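Local atomic coordinates of amine Dehydrogenase (Pseudomonas putida, PDB entry 1JMX), a protein that probably oxidises primary amines as part of a quinohemoprotein complex, its two heme c groups likely carrying the electrons away. Residues M190-S201 with V212-T222; R285-A296 with L354-D363. One frame throughout, in Å; residues are numbered along the deposited sequence.

Contact 1: residues M190-S201 with V212-T222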
ATOM      1  N   MET A 190       6.056  17.690  20.055  1.00 14.89           N
ATOM      2  CA  MET A 190       5.695  16.309  19.797  1.00 16.33           C
ATOM      3  C   MET A 190       4.198  16.149  20.068  1.00 17.37           C
ATOM      4  O   MET A 190       3.724  16.457  21.159  1.00 17.54           O
ATOM      5  CB  MET A 190       6.496  15.360  20.685  1.00 18.11           C
ATOM      6  CG  MET A 190       6.255  13.889  20.374  1.00 21.71           C
ATOM      7  SD  MET A 190       7.157  12.774  21.452  1.00 25.57           S
ATOM      8  CE  MET A 190       8.644  12.552  20.521  1.00 26.96           C
ATOM      9  N   LEU A 191       3.457  15.717  19.052  1.00 16.67           N
ATOM     10  CA  LEU A 191       2.014  15.512  19.168  1.00 16.96           C
ATOM     11  C   LEU A 191       1.716  14.609  20.359  1.00 17.14           C
ATOM     12  O   LEU A 191       2.381  13.597  20.562  1.00 18.50           O
ATOM     13  CB  LEU A 191       1.487  14.871  17.883  1.00 17.59           C
ATOM     14  CG  LEU A 191       0.415  15.564  17.044  1.00 18.44           C
ATOM     15  CD1 LEU A 191       0.658  17.056  16.899  1.00 18.35           C
ATOM     16  CD2 LEU A 191       0.414  14.898  15.685  1.00 19.80           C
ATOM     17  N   ALA A 192       0.748  15.013  21.173  1.00 17.14           N
ATOM     18  CA  ALA A 192       0.344  14.263  22.357  1.00 16.55           C
ATOM     19  C   ALA A 192       1.388  14.205  23.475  1.00 17.64           C
ATOM     20  O   ALA A 192       1.209  13.473  24.455  1.00 18.51           O
ATOM     21  CB  ALA A 192      -0.106  12.860  21.972  1.00 16.77           C
ATOM     22  N   LYS A 193       2.478  14.954  23.328  1.00 16.93           N
ATOM     23  CA  LYS A 193       3.516  14.993  24.358  1.00 18.68           C
ATOM     24  C   LYS A 193       3.795  16.432  24.799  1.00 18.90           C
ATOM     25  O   LYS A 193       3.877  16.723  25.994  1.00 19.72           O
ATOM     26  CB  LYS A 193       4.798  14.315  23.885  1.00 18.94           C
ATOM     27  CG  LYS A 193       5.955  14.430  24.876  1.00 21.92           C
ATOM     28  CD  LYS A 193       5.601  13.829  26.221  1.00 22.36           C
ATOM     29  CE  LYS A 193       6.719  14.009  27.223  1.00 23.14           C
ATOM     30  NZ  LYS A 193       7.977  13.415  26.720  1.00 25.41           N
ATOM     31  N   GLY A 194       3.949  17.329  23.834  1.00 19.61           N
ATOM     32  CA  GLY A 194       4.175  18.718  24.169  1.00 18.93           C
ATOM     33  C   GLY A 194       5.413  19.359  23.593  1.00 19.45           C
ATOM     34  O   GLY A 194       6.181  18.731  22.863  1.00 18.35           O
ATOM     35  N   ASP A 195       5.606  20.622  23.968  1.00 19.97           N
ATOM     36  CA  ASP A 195       6.732  21.424  23.519  1.00 18.95           C
ATOM     37  C   ASP A 195       8.068  20.909  24.011  1.00 17.97           C
ATOM     38  O   ASP A 195       8.149  20.201  25.006  1.00 18.86           O
ATOM     39  CB  ASP A 195       6.552  22.882  23.947  1.00 18.98           C
ATOM     40  CG  ASP A 195       5.472  23.596  23.158  1.00 21.18           C
ATOM     41  OD1 ASP A 195       4.802  24.491  23.719  1.00 21.41           O
ATOM     42  OD2 ASP A 195       5.295  23.278  21.964  1.00 24.13           O
ATOM     43  N   VAL A 196       9.110  21.263  23.274  1.00 17.89           N
ATOM     44  CA  VAL A 196      10.468  20.863  23.588  1.00 17.83           C
ATOM     45  C   VAL A 196      11.364  22.028  23.171  1.00 17.24           C
ATOM     46  O   VAL A 196      11.044  22.767  22.237  1.00 16.57           O
ATOM     47  CB  VAL A 196      10.864  19.558  22.824  1.00 17.61           C
ATOM     48  CG1 VAL A 196      11.079  19.831  21.356  1.00 16.83           C
ATOM     49  CG2 VAL A 196      12.094  18.926  23.433  1.00 18.52           C
ATOM     50  N   ARG A 197      12.447  22.228  23.912  1.00 19.00           N
ATOM     51  CA  ARG A 197      13.385  23.303  23.617  1.00 19.87           C
ATOM     52  C   ARG A 197      14.737  22.959  24.204  1.00 19.18           C
ATOM     53  O   ARG A 197      14.826  22.208  25.173  1.00 18.84           O
ATOM     54  CB  ARG A 197      12.896  24.644  24.182  1.00 20.60           C
ATOM     55  CG  ARG A 197      13.259  24.920  25.648  1.00 24.05           C
ATOM     56  CD  ARG A 197      12.409  24.145  26.633  1.00 25.63           C
ATOM     57  NE  ARG A 197      11.039  24.645  26.677  1.00 28.23           N
ATOM     58  CZ  ARG A 197      10.292  24.694  27.778  1.00 30.22           C
ATOM     59  NH1 ARG A 197      10.784  24.279  28.943  1.00 30.61           N
ATOM     60  NH2 ARG A 197       9.041  25.133  27.715  1.00 30.78           N
ATOM     61  N   GLY A 198      15.787  23.505  23.608  1.00 19.00           N
ATOM     62  CA  GLY A 198      17.123  23.239  24.100  1.00 18.65           C
ATOM     63  C   GLY A 198      18.207  23.738  23.168  1.00 19.21           C
ATOM     64  O   GLY A 198      17.980  24.610  22.329  1.00 18.50           O
ATOM     65  N   VAL A 199      19.396  23.171  23.322  1.00 20.76           N
ATOM     66  CA  VAL A 199      20.542  23.540  22.505  1.00 21.19           C
ATOM     67  C   VAL A 199      21.212  22.300  21.939  1.00 19.83           C
ATOM     68  O   VAL A 199      21.455  21.321  22.638  1.00 19.50           O
ATOM     69  CB  VAL A 199      21.576  24.388  23.312  1.00 22.47           C
ATOM     70  CG1 VAL A 199      22.815  24.671  22.463  1.00 23.77           C
ATOM     71  CG2 VAL A 199      20.948  25.706  23.735  1.00 22.69           C
ATOM     72  N   MET A 200      21.467  22.348  20.643  1.00 19.28           N
ATOM     73  CA  MET A 200      22.114  21.263  19.955  1.00 19.69           C
ATOM     74  C   MET A 200      23.499  21.734  19.561  1.00 18.95           C
ATOM     75  O   MET A 200      23.664  22.744  18.879  1.00 18.77           O
ATOM     76  CB  MET A 200      21.315  20.857  18.721  1.00 19.32           C
ATOM     77  CG  MET A 200      21.848  19.606  18.046  1.00 21.34           C
ATOM     78  SD  MET A 200      20.809  19.062  16.676  1.00 22.10           S
ATOM     79  CE  MET A 200      21.190  20.276  15.420  1.00 18.65           C
ATOM     80  N   SER A 201      24.492  21.037  20.083  1.00 19.43           N
ATOM     81  CA  SER A 201      25.876  21.339  19.808  1.00 21.05           C
ATOM     82  C   SER A 201      26.355  20.439  18.669  1.00 20.33           C
ATOM     83  O   SER A 201      26.297  19.212  18.755  1.00 20.70           O
ATOM     84  CB  SER A 201      26.704  21.100  21.073  1.00 23.53           C
ATOM     85  OG  SER A 201      28.065  21.465  20.891  1.00 30.06           O
ATOM     86  N   VAL A 212      27.029  15.117  17.455  1.00 22.41           N
ATOM     87  CA  VAL A 212      25.880  15.930  17.853  1.00 22.68           C
ATOM     88  C   VAL A 212      25.522  15.730  19.318  1.00 22.46           C
ATOM     89  O   VAL A 212      25.536  14.615  19.834  1.00 20.91           O
ATOM     90  CB  VAL A 212      24.620  15.605  16.980  1.00 22.10           C
ATOM     91  CG1 VAL A 212      23.502  16.598  17.262  1.00 22.75           C
ATOM     92  CG2 VAL A 212      24.966  15.622  15.494  1.00 22.63           C
ATOM     93  N   GLU A 213      25.173  16.830  19.973  1.00 23.76           N
ATOM     94  CA  GLU A 213      24.799  16.794  21.378  1.00 25.84           C
ATOM     95  C   GLU A 213      23.532  17.612  21.567  1.00 23.91           C
ATOM     96  O   GLU A 213      23.491  18.794  21.246  1.00 23.78           O
ATOM     97  CB  GLU A 213      25.923  17.377  22.236  1.00 30.18           C
ATOM     98  CG  GLU A 213      25.725  17.209  23.729  1.00 36.71           C
ATOM     99  CD  GLU A 213      26.671  16.176  24.335  1.00 41.61           C
ATOM    100  OE1 GLU A 213      26.190  15.284  25.087  1.00 44.42           O
ATOM    101  OE2 GLU A 213      27.896  16.263  24.068  1.00 43.87           O
ATOM    102  N   VAL A 214      22.490  16.961  22.058  1.00 23.56           N
ATOM    103  CA  VAL A 214      21.218  17.617  22.293  1.00 23.18           C
ATOM    104  C   VAL A 214      21.040  17.797  23.794  1.00 23.30           C
ATOM    105  O   VAL A 214      21.196  16.846  24.565  1.00 21.73           O
ATOM    106  CB  VAL A 214      20.057  16.768  21.735  1.00 22.57           C
ATOM    107  CG1 VAL A 214      18.767  17.539  21.784  1.00 23.21           C
ATOM    108  CG2 VAL A 214      20.363  16.345  20.313  1.00 23.46           C
ATOM    109  N   LYS A 215      20.771  19.030  24.208  1.00 23.53           N
ATOM    110  CA  LYS A 215      20.551  19.334  25.614  1.00 24.13           C
ATOM    111  C   LYS A 215      19.289  20.170  25.792  1.00 23.27           C
ATOM    112  O   LYS A 215      19.256  21.335  25.416  1.00 23.05           O
ATOM    113  CB  LYS A 215      21.758  20.065  26.211  1.00 27.07           C
ATOM    114  CG  LYS A 215      22.599  19.201  27.142  1.00 31.24           C
ATOM    115  CD  LYS A 215      23.178  18.004  26.399  1.00 35.07           C
ATOM    116  CE  LYS A 215      23.158  16.735  27.249  1.00 36.97           C
ATOM    117  NZ  LYS A 215      23.404  15.501  26.422  1.00 37.05           N
ATOM    118  N   GLY A 216      18.250  19.576  26.369  1.00 22.76           N
ATOM    119  CA  GLY A 216      17.018  20.312  26.572  1.00 22.58           C
ATOM    120  C   GLY A 216      15.996  19.553  27.389  1.00 22.68           C
ATOM    121  O   GLY A 216      16.338  18.663  28.168  1.00 23.53           O
ATOM    122  N   ALA A 217      14.733  19.916  27.219  1.00 22.37           N
ATOM    123  CA  ALA A 217      13.652  19.264  27.942  1.00 22.51           C
ATOM    124  C   ALA A 217      12.329  19.647  27.325  1.00 22.51           C
ATOM    125  O   ALA A 217      12.255  20.569  26.512  1.00 22.41           O
ATOM    126  CB  ALA A 217      13.672  19.680  29.410  1.00 21.64           C
ATOM    127  N   TYR A 218      11.290  18.902  27.689  1.00 24.49           N
ATOM    128  CA  TYR A 218       9.941  19.176  27.219  1.00 25.10           C
ATOM    129  C   TYR A 218       9.335  20.167  28.195  1.00 25.55           C
ATOM    130  O   TYR A 218       9.888  20.398  29.275  1.00 26.62           O
ATOM    131  CB  TYR A 218       9.106  17.902  27.194  1.00 25.35           C
ATOM    132  CG  TYR A 218       9.433  16.971  26.050  1.00 26.05           C
ATOM    133  CD1 TYR A 218       8.705  17.022  24.861  1.00 26.79           C
ATOM    134  CD2 TYR A 218      10.435  16.010  26.169  1.00 25.47           C
ATOM    135  CE1 TYR A 218       8.960  16.138  23.823  1.00 27.76           C
ATOM    136  CE2 TYR A 218      10.696  15.117  25.139  1.00 27.71           C
ATOM    137  CZ  TYR A 218       9.956  15.186  23.968  1.00 29.08           C
ATOM    138  OH  TYR A 218      10.213  14.304  22.939  1.00 31.37           O
ATOM    139  N   ALA A 219       8.206  20.757  27.815  1.00 26.22           N
ATOM    140  CA  ALA A 219       7.534  21.726  28.664  1.00 26.75           C
ATOM    141  C   ALA A 219       7.065  21.100  29.979  1.00 28.55           C
ATOM    142  O   ALA A 219       6.937  21.802  30.988  1.00 28.67           O
ATOM    143  CB  ALA A 219       6.364  22.346  27.926  1.00 25.57           C
ATOM    144  N   ASP A 220       6.860  19.781  29.980  1.00 29.06           N
ATOM    145  CA  ASP A 220       6.402  19.078  31.180  1.00 29.95           C
ATOM    146  C   ASP A 220       7.521  18.637  32.138  1.00 30.91           C
ATOM    147  O   ASP A 220       7.265  17.945  33.133  1.00 32.31           O
ATOM    148  CB  ASP A 220       5.537  17.871  30.795  1.00 30.17           C
ATOM    149  CG  ASP A 220       6.335  16.757  30.155  1.00 30.95           C
ATOM    150  OD1 ASP A 220       5.778  15.654  29.966  1.00 31.30           O
ATOM    151  OD2 ASP A 220       7.519  16.983  29.840  1.00 31.57           O
ATOM    152  N   GLY A 221       8.762  18.989  31.816  1.00 31.18           N
ATOM    153  CA  GLY A 221       9.876  18.628  32.680  1.00 31.21           C
ATOM    154  C   GLY A 221      10.649  17.364  32.338  1.00 30.88           C
ATOM    155  O   GLY A 221      11.683  17.096  32.962  1.00 31.03           O
ATOM    156  N   THR A 222      10.137  16.556  31.409  1.00 29.94           N
ATOM    157  CA  THR A 222      10.835  15.337  31.007  1.00 30.02           C
ATOM    158  C   THR A 222      12.058  15.790  30.180  1.00 29.07           C
ATOM    159  O   THR A 222      11.956  16.666  29.320  1.00 28.80           O
ATOM    160  CB  THR A 222       9.893  14.364  30.215  1.00 30.98           C
ATOM    161  OG1 THR A 222      10.601  13.180  29.822  1.00 33.71           O
ATOM    162  CG2 THR A 222       9.391  15.002  28.992  1.00 33.50           C
TER
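K193 reaches Y218 because its CG lies anti to the backbone N (chi1 175°) and the chain then kinks at chi2 and chi4, while Y218 turns its ring beside its own backbone N (chi1 -75°). The ammonium NZ of K193 thereby sits over the middle of the ring, 3.6 Å from the centroid, a cation-pi contact over the face, 13° off the ring normal, the two side chains crossing at about a right angle. V196 CG2 covers the opposite face, 4.0 Å from the centroid, so the ring is held between a charge and a methyl. G194 O lies at the ring edge in its plane, and the bent end of M190 brings CE to 3.4 Å from Y218 OH. F224 and L274 add further packing around the tyrosine. Beyond it the chain reverses in the type I turn Y218-G221. R197, bent at chi2 and chi3, lays one face of its guanidinium over A219 CA, while its NE binds Q290.

At the other end, M200 CG packs on V212 CG1 at 3.5 Å. Between the two ends G198 and G216 face each other, their CA atoms 3.8 Å apart. Paired backbone bonds, such as V199 N to K215 O at 2.8 Å, make 194-201 and 212-218 an antiparallel beta hairpin, two neighbouring strands of the closed eight-stranded up-and-down barrel.

Contact 2: residues R285-A296 with L354-D363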
ATOM      1  N   ARG A 285      17.581  35.631  16.692  1.00 32.65           N
ATOM      2  CA  ARG A 285      16.286  35.128  16.258  1.00 33.17           C
ATOM      3  C   ARG A 285      15.433  34.839  17.485  1.00 32.18           C
ATOM      4  O   ARG A 285      15.945  34.633  18.584  1.00 32.25           O
ATOM      5  CB  ARG A 285      16.455  33.828  15.448  1.00 36.29           C
ATOM      6  CG  ARG A 285      17.118  33.993  14.070  1.00 41.30           C
ATOM      7  CD  ARG A 285      16.100  34.014  12.899  1.00 46.09           C
ATOM      8  NE  ARG A 285      15.480  32.704  12.655  1.00 48.95           N
ATOM      9  CZ  ARG A 285      14.365  32.277  13.252  1.00 50.15           C
ATOM     10  NH1 ARG A 285      13.726  33.051  14.131  1.00 49.85           N
ATOM     11  NH2 ARG A 285      13.904  31.058  12.995  1.00 51.00           N
ATOM     12  N   LEU A 286      14.124  34.856  17.289  1.00 31.07           N
ATOM     13  CA  LEU A 286      13.180  34.562  18.352  1.00 29.37           C
ATOM     14  C   LEU A 286      12.360  33.400  17.797  1.00 27.97           C
ATOM     15  O   LEU A 286      11.471  33.598  16.965  1.00 28.87           O
ATOM     16  CB  LEU A 286      12.313  35.793  18.635  1.00 29.63           C
ATOM     17  CG  LEU A 286      11.390  35.790  19.852  1.00 29.60           C
ATOM     18  CD1 LEU A 286      12.111  35.275  21.085  1.00 29.63           C
ATOM     19  CD2 LEU A 286      10.878  37.203  20.073  1.00 30.10           C
ATOM     20  N   LEU A 287      12.735  32.188  18.203  1.00 26.81           N
ATOM     21  CA  LEU A 287      12.102  30.950  17.756  1.00 24.98           C
ATOM     22  C   LEU A 287      10.643  30.702  18.121  1.00 25.01           C
ATOM     23  O   LEU A 287       9.813  30.496  17.236  1.00 26.18           O
ATOM     24  CB  LEU A 287      12.915  29.740  18.216  1.00 22.58           C
ATOM     25  CG  LEU A 287      14.157  29.332  17.431  1.00 23.11           C
ATOM     26  CD1 LEU A 287      14.627  27.979  17.958  1.00 19.34           C
ATOM     27  CD2 LEU A 287      13.826  29.232  15.944  1.00 21.36           C
ATOM     28  N   ALA A 288      10.342  30.667  19.417  1.00 24.23           N
ATOM     29  CA  ALA A 288       8.983  30.392  19.860  1.00 23.29           C
ATOM     30  C   ALA A 288       8.654  30.849  21.287  1.00 22.31           C
ATOM     31  O   ALA A 288       9.538  31.229  22.054  1.00 21.45           O
ATOM     32  CB  ALA A 288       8.710  28.895  19.724  1.00 23.59           C
ATOM     33  N   VAL A 289       7.358  30.847  21.599  1.00 21.52           N
ATOM     34  CA  VAL A 289       6.837  31.195  22.913  1.00 20.58           C
ATOM     35  C   VAL A 289       6.242  29.861  23.348  1.00 20.59           C
ATOM     36  O   VAL A 289       5.539  29.219  22.568  1.00 21.52           O
ATOM     37  CB  VAL A 289       5.680  32.234  22.828  1.00 20.96           C
ATOM     38  CG1 VAL A 289       5.374  32.803  24.200  1.00 20.38           C
ATOM     39  CG2 VAL A 289       6.018  33.340  21.862  1.00 20.70           C
ATOM     40  N   GLN A 290       6.539  29.419  24.564  1.00 20.19           N
ATOM     41  CA  GLN A 290       6.015  28.146  25.049  1.00 19.97           C
ATOM     42  C   GLN A 290       5.468  28.294  26.468  1.00 19.79           C
ATOM     43  O   GLN A 290       6.232  28.404  27.416  1.00 20.54           O
ATOM     44  CB  GLN A 290       7.119  27.076  25.034  1.00 20.14           C
ATOM     45  CG  GLN A 290       7.854  26.927  23.697  1.00 20.77           C
ATOM     46  CD  GLN A 290       8.848  25.777  23.690  1.00 21.29           C
ATOM     47  OE1 GLN A 290       9.280  25.311  24.736  1.00 22.18           O
ATOM     48  NE2 GLN A 290       9.202  25.308  22.502  1.00 20.77           N
ATOM     49  N   PRO A 291       4.134  28.266  26.637  1.00 20.43           N
ATOM     50  CA  PRO A 291       3.067  28.110  25.640  1.00 19.77           C
ATOM     51  C   PRO A 291       2.893  29.355  24.795  1.00 19.54           C
ATOM     52  O   PRO A 291       3.410  30.420  25.133  1.00 19.98           O
ATOM     53  CB  PRO A 291       1.819  27.898  26.499  1.00 20.32           C
ATOM     54  CG  PRO A 291       2.360  27.401  27.811  1.00 21.45           C
ATOM     55  CD  PRO A 291       3.565  28.261  27.996  1.00 20.84           C
ATOM     56  N   ALA A 292       2.122  29.216  23.720  1.00 18.87           N
ATOM     57  CA  ALA A 292       1.848  30.321  22.814  1.00 19.78           C
ATOM     58  C   ALA A 292       0.454  30.907  23.050  1.00 20.66           C
ATOM     59  O   ALA A 292      -0.128  31.529  22.164  1.00 19.60           O
ATOM     60  CB  ALA A 292       1.996  29.862  21.373  1.00 21.72           C
ATOM     61  N   PHE A 293      -0.079  30.692  24.248  1.00 21.59           N
ATOM     62  CA  PHE A 293      -1.391  31.212  24.614  1.00 22.58           C
ATOM     63  C   PHE A 293      -1.445  31.545  26.103  1.00 23.74           C
ATOM     64  O   PHE A 293      -0.742  30.932  26.915  1.00 23.41           O
ATOM     65  CB  PHE A 293      -2.500  30.209  24.257  1.00 21.17           C
ATOM     66  CG  PHE A 293      -2.330  28.856  24.897  1.00 20.46           C
ATOM     67  CD1 PHE A 293      -2.805  28.609  26.182  1.00 21.83           C
ATOM     68  CD2 PHE A 293      -1.699  27.820  24.208  1.00 20.59           C
ATOM     69  CE1 PHE A 293      -2.651  27.351  26.773  1.00 20.70           C
ATOM     70  CE2 PHE A 293      -1.543  26.565  24.790  1.00 19.20           C
ATOM     71  CZ  PHE A 293      -2.021  26.333  26.074  1.00 21.05           C
ATOM     72  N   ILE A 294      -2.276  32.525  26.448  1.00 24.31           N
ATOM     73  CA  ILE A 294      -2.449  32.945  27.832  1.00 24.83           C
ATOM     74  C   ILE A 294      -3.920  33.309  27.985  1.00 25.60           C
ATOM     75  O   ILE A 294      -4.458  34.112  27.214  1.00 25.80           O
ATOM     76  CB  ILE A 294      -1.519  34.161  28.204  1.00 24.34           C
ATOM     77  CG1 ILE A 294      -1.707  34.575  29.661  1.00 24.09           C
ATOM     78  CG2 ILE A 294      -1.793  35.351  27.313  1.00 24.73           C
ATOM     79  CD1 ILE A 294      -1.044  33.669  30.647  1.00 24.53           C
ATOM     80  N   LYS A 295      -4.589  32.643  28.917  1.00 25.67           N
ATOM     81  CA  LYS A 295      -5.995  32.911  29.156  1.00 26.07           C
ATOM     82  C   LYS A 295      -6.111  34.243  29.900  1.00 26.65           C
ATOM     83  O   LYS A 295      -5.285  34.546  30.774  1.00 26.35           O
ATOM     84  CB  LYS A 295      -6.628  31.784  29.971  1.00 25.15           C
ATOM     85  CG  LYS A 295      -8.121  31.947  30.159  1.00 25.57           C
ATOM     86  CD  LYS A 295      -8.684  30.846  31.021  1.00 27.29           C
ATOM     87  CE  LYS A 295     -10.176  31.035  31.241  1.00 29.37           C
ATOM     88  NZ  LYS A 295     -10.952  31.022  29.959  1.00 31.19           N
ATOM     89  N   ALA A 296      -7.117  35.034  29.529  1.00 26.97           N
ATOM     90  CA  ALA A 296      -7.364  36.333  30.145  1.00 27.46           C
ATOM     91  C   ALA A 296      -7.682  36.131  31.619  1.00 28.87           C
ATOM     92  O   ALA A 296      -8.482  35.260  31.981  1.00 28.60           O
ATOM     93  CB  ALA A 296      -8.514  37.037  29.449  1.00 26.46           C
ATOM     94  N   LEU A 354      13.964  42.433  19.455  1.00 37.24           N
ATOM     95  CA  LEU A 354      13.640  41.177  18.755  1.00 36.71           C
ATOM     96  C   LEU A 354      12.156  40.800  18.813  1.00 36.21           C
ATOM     97  O   LEU A 354      11.608  40.550  19.890  1.00 34.70           O
ATOM     98  CB  LEU A 354      14.445  39.997  19.324  1.00 36.41           C
ATOM     99  CG  LEU A 354      15.867  39.706  18.835  1.00 36.97           C
ATOM    100  CD1 LEU A 354      16.365  38.415  19.482  1.00 35.51           C
ATOM    101  CD2 LEU A 354      15.870  39.583  17.320  1.00 36.20           C
ATOM    102  N   LYS A 355      11.531  40.729  17.637  1.00 36.80           N
ATOM    103  CA  LYS A 355      10.121  40.358  17.497  1.00 37.10           C
ATOM    104  C   LYS A 355      10.120  39.104  16.631  1.00 36.85           C
ATOM    105  O   LYS A 355      11.187  38.657  16.194  1.00 37.58           O
ATOM    106  CB  LYS A 355       9.351  41.459  16.764  1.00 38.03           C
ATOM    107  CG  LYS A 355       9.360  42.823  17.436  1.00 40.99           C
ATOM    108  CD  LYS A 355       8.136  43.031  18.318  1.00 44.20           C
ATOM    109  CE  LYS A 355       8.094  44.464  18.849  1.00 46.22           C
ATOM    110  NZ  LYS A 355       6.883  44.734  19.682  1.00 47.33           N
ATOM    111  N   GLY A 356       8.938  38.546  16.369  1.00 36.06           N
ATOM    112  CA  GLY A 356       8.868  37.356  15.539  1.00 34.44           C
ATOM    113  C   GLY A 356       7.766  36.369  15.866  1.00 33.69           C
ATOM    114  O   GLY A 356       7.148  35.808  14.963  1.00 34.12           O
ATOM    115  N   VAL A 357       7.522  36.143  17.154  1.00 32.59           N
ATOM    116  CA  VAL A 357       6.493  35.204  17.592  1.00 31.15           C
ATOM    117  C   VAL A 357       5.249  35.874  18.166  1.00 30.58           C
ATOM    118  O   VAL A 357       5.308  37.003  18.654  1.00 30.95           O
ATOM    119  CB  VAL A 357       7.050  34.227  18.633  1.00 30.44           C
ATOM    120  CG1 VAL A 357       7.852  33.142  17.941  1.00 31.93           C
ATOM    121  CG2 VAL A 357       7.923  34.972  19.640  1.00 30.75           C
ATOM    122  N   ASN A 358       4.123  35.174  18.117  1.00 29.39           N
ATOM    123  CA  ASN A 358       2.891  35.732  18.647  1.00 28.86           C
ATOM    124  C   ASN A 358       2.363  34.965  19.850  1.00 28.08           C
ATOM    125  O   ASN A 358       2.667  33.785  20.032  1.00 29.05           O
ATOM    126  CB  ASN A 358       1.831  35.830  17.552  1.00 29.46           C
ATOM    127  CG  ASN A 358       2.229  36.790  16.439  1.00 29.34           C
ATOM    128  OD1 ASN A 358       2.919  37.786  16.673  1.00 28.62           O
ATOM    129  ND2 ASN A 358       1.799  36.488  15.218  1.00 31.43           N
ATOM    130  N   LEU A 359       1.621  35.675  20.700  1.00 27.55           N
ATOM    131  CA  LEU A 359       1.022  35.106  21.911  1.00 26.48           C
ATOM    132  C   LEU A 359      -0.482  35.347  21.846  1.00 25.76           C
ATOM    133  O   LEU A 359      -0.931  36.490  21.752  1.00 26.30           O
ATOM    134  CB  LEU A 359       1.596  35.789  23.159  1.00 26.16           C
ATOM    135  CG  LEU A 359       1.266  35.232  24.546  1.00 26.16           C
ATOM    136  CD1 LEU A 359       1.687  33.788  24.645  1.00 25.76           C
ATOM    137  CD2 LEU A 359       1.996  36.046  25.604  1.00 27.30           C
ATOM    138  N   ALA A 360      -1.259  34.271  21.863  1.00 24.50           N
ATOM    139  CA  ALA A 360      -2.708  34.397  21.802  1.00 23.71           C
ATOM    140  C   ALA A 360      -3.282  34.609  23.186  1.00 23.18           C
ATOM    141  O   ALA A 360      -3.064  33.803  24.085  1.00 23.47           O
ATOM    142  CB  ALA A 360      -3.324  33.156  21.178  1.00 23.86           C
ATOM    143  N   VAL A 361      -3.937  35.747  23.375  1.00 23.03           N
ATOM    144  CA  VAL A 361      -4.582  36.052  24.642  1.00 21.65           C
ATOM    145  C   VAL A 361      -6.027  35.736  24.332  1.00 21.37           C
ATOM    146  O   VAL A 361      -6.547  36.201  23.325  1.00 21.58           O
ATOM    147  CB  VAL A 361      -4.460  37.542  25.009  1.00 21.06           C
ATOM    148  CG1 VAL A 361      -5.252  37.838  26.284  1.00 20.64           C
ATOM    149  CG2 VAL A 361      -3.014  37.896  25.202  1.00 20.19           C
ATOM    150  N   TYR A 362      -6.673  34.918  25.151  1.00 21.56           N
ATOM    151  CA  TYR A 362      -8.055  34.580  24.865  1.00 22.29           C
ATOM    152  C   TYR A 362      -8.940  34.629  26.090  1.00 24.09           C
ATOM    153  O   TYR A 362      -8.461  34.532  27.220  1.00 23.72           O
ATOM    154  CB  TYR A 362      -8.142  33.193  24.213  1.00 21.41           C
ATOM    155  CG  TYR A 362      -7.910  32.038  25.164  1.00 19.77           C
ATOM    156  CD1 TYR A 362      -8.985  31.299  25.661  1.00 19.23           C
ATOM    157  CD2 TYR A 362      -6.620  31.679  25.564  1.00 18.57           C
ATOM    158  CE1 TYR A 362      -8.787  30.231  26.531  1.00 18.42           C
ATOM    159  CE2 TYR A 362      -6.408  30.607  26.436  1.00 18.85           C
ATOM    160  CZ  TYR A 362      -7.501  29.891  26.912  1.00 17.86           C
ATOM    161  OH  TYR A 362      -7.316  28.833  27.762  1.00 19.66           O
ATOM    162  N   ASP A 363     -10.243  34.753  25.846  1.00 25.86           N
ATOM    163  CA  ASP A 363     -11.225  34.798  26.925  1.00 27.84           C
ATOM    164  C   ASP A 363     -11.997  33.493  27.069  1.00 27.10           C
ATOM    165  O   ASP A 363     -12.127  32.967  28.177  1.00 27.78           O
ATOM    166  CB  ASP A 363     -12.182  36.007  26.779  1.00 30.47           C
ATOM    167  CG  ASP A 363     -12.781  36.157  25.376  1.00 32.13           C
ATOM    168  OD1 ASP A 363     -12.455  35.368  24.448  1.00 34.12           O
ATOM    169  OD2 ASP A 363     -13.603  37.089  25.208  1.00 34.49           O
TER
HETATM  170  O   HOH W   1      13.146  36.904  15.275  1.00 24.70           O
HETATM  171  O   HOH W   2     -11.041  34.763  30.754  1.00 31.76           O
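Strands 285-295 and 354-362 run parallel, but backbone bonds join them only from A292 onward, where I294 N gives to A360 O at 2.8 Å and the axes of 293-295 and 354-362 lie 22° apart. Before that, side chains and a water fill the gap: the water accepts from L286 N and donates to K355 O. V357 is the wedge here. Its CG2 meets L286 CG and presses on V289 CG2 at 3.4 Å, a tight carbon pair, while its CG1 rests against L287 O and A288 CA. V289 crosses L359 at about a right angle, CG1 against CD1, and L359 CD1 also reaches the backbone of A292 and F293.

Past the cis peptide before P291 the strands close up. I294 and V361 lie side by side, CG2 to CG2 at 3.5 Å. On the other face, F293 and Y362 point the same way, and F293 CD1 comes within 4.1 Å of Y362 CE2; P291 CB covers one face of the phenylalanine ring. Y362 CG sits between its backbone N and carbonyl carbon (chi1 74°), which lays the ring against K295: K295 CA stands over the face, 4.0 Å from the Y362 ring centroid, and K295 CG lies above the same ring, offset toward its rim. The extended lysine turns only at its end, and K295 NZ donates to D363 O at 2.9 Å from above the carbonyl plane. Y362 OH is bound by D472.

The pair lies in the middle of a mixed seven-stranded sheet, with 299-307 flanking 285-295 and 345-351 flanking 354-362. I409 and L412 of strand 406-420 pack on F293 and Y362, and L309 covers L286 and L354.

How the contacts relate
Along the chain, contact 1 comes first: ten residues, six of them strand, lie between 190-201 and 212-222, so it closes a tight hairpin. Contact 2 opens only afterwards and closes a much longer excursion, 57 residues of largely strand structure, to bring 354-363 beside 285-296. The two therefore follow in series, neither nested nor crossed. Contact 1 joins neighbours within the barrel of domain II; contact 2 pairs the first and last strands of the domain III sheet. Their centres are 18 Å apart, yet they meet at Q290: its OE1 probably takes a hydrogen bond from R197 NE at 2.7 Å, and its NE2 probably gives one to V196 O, tying barrel to sheet.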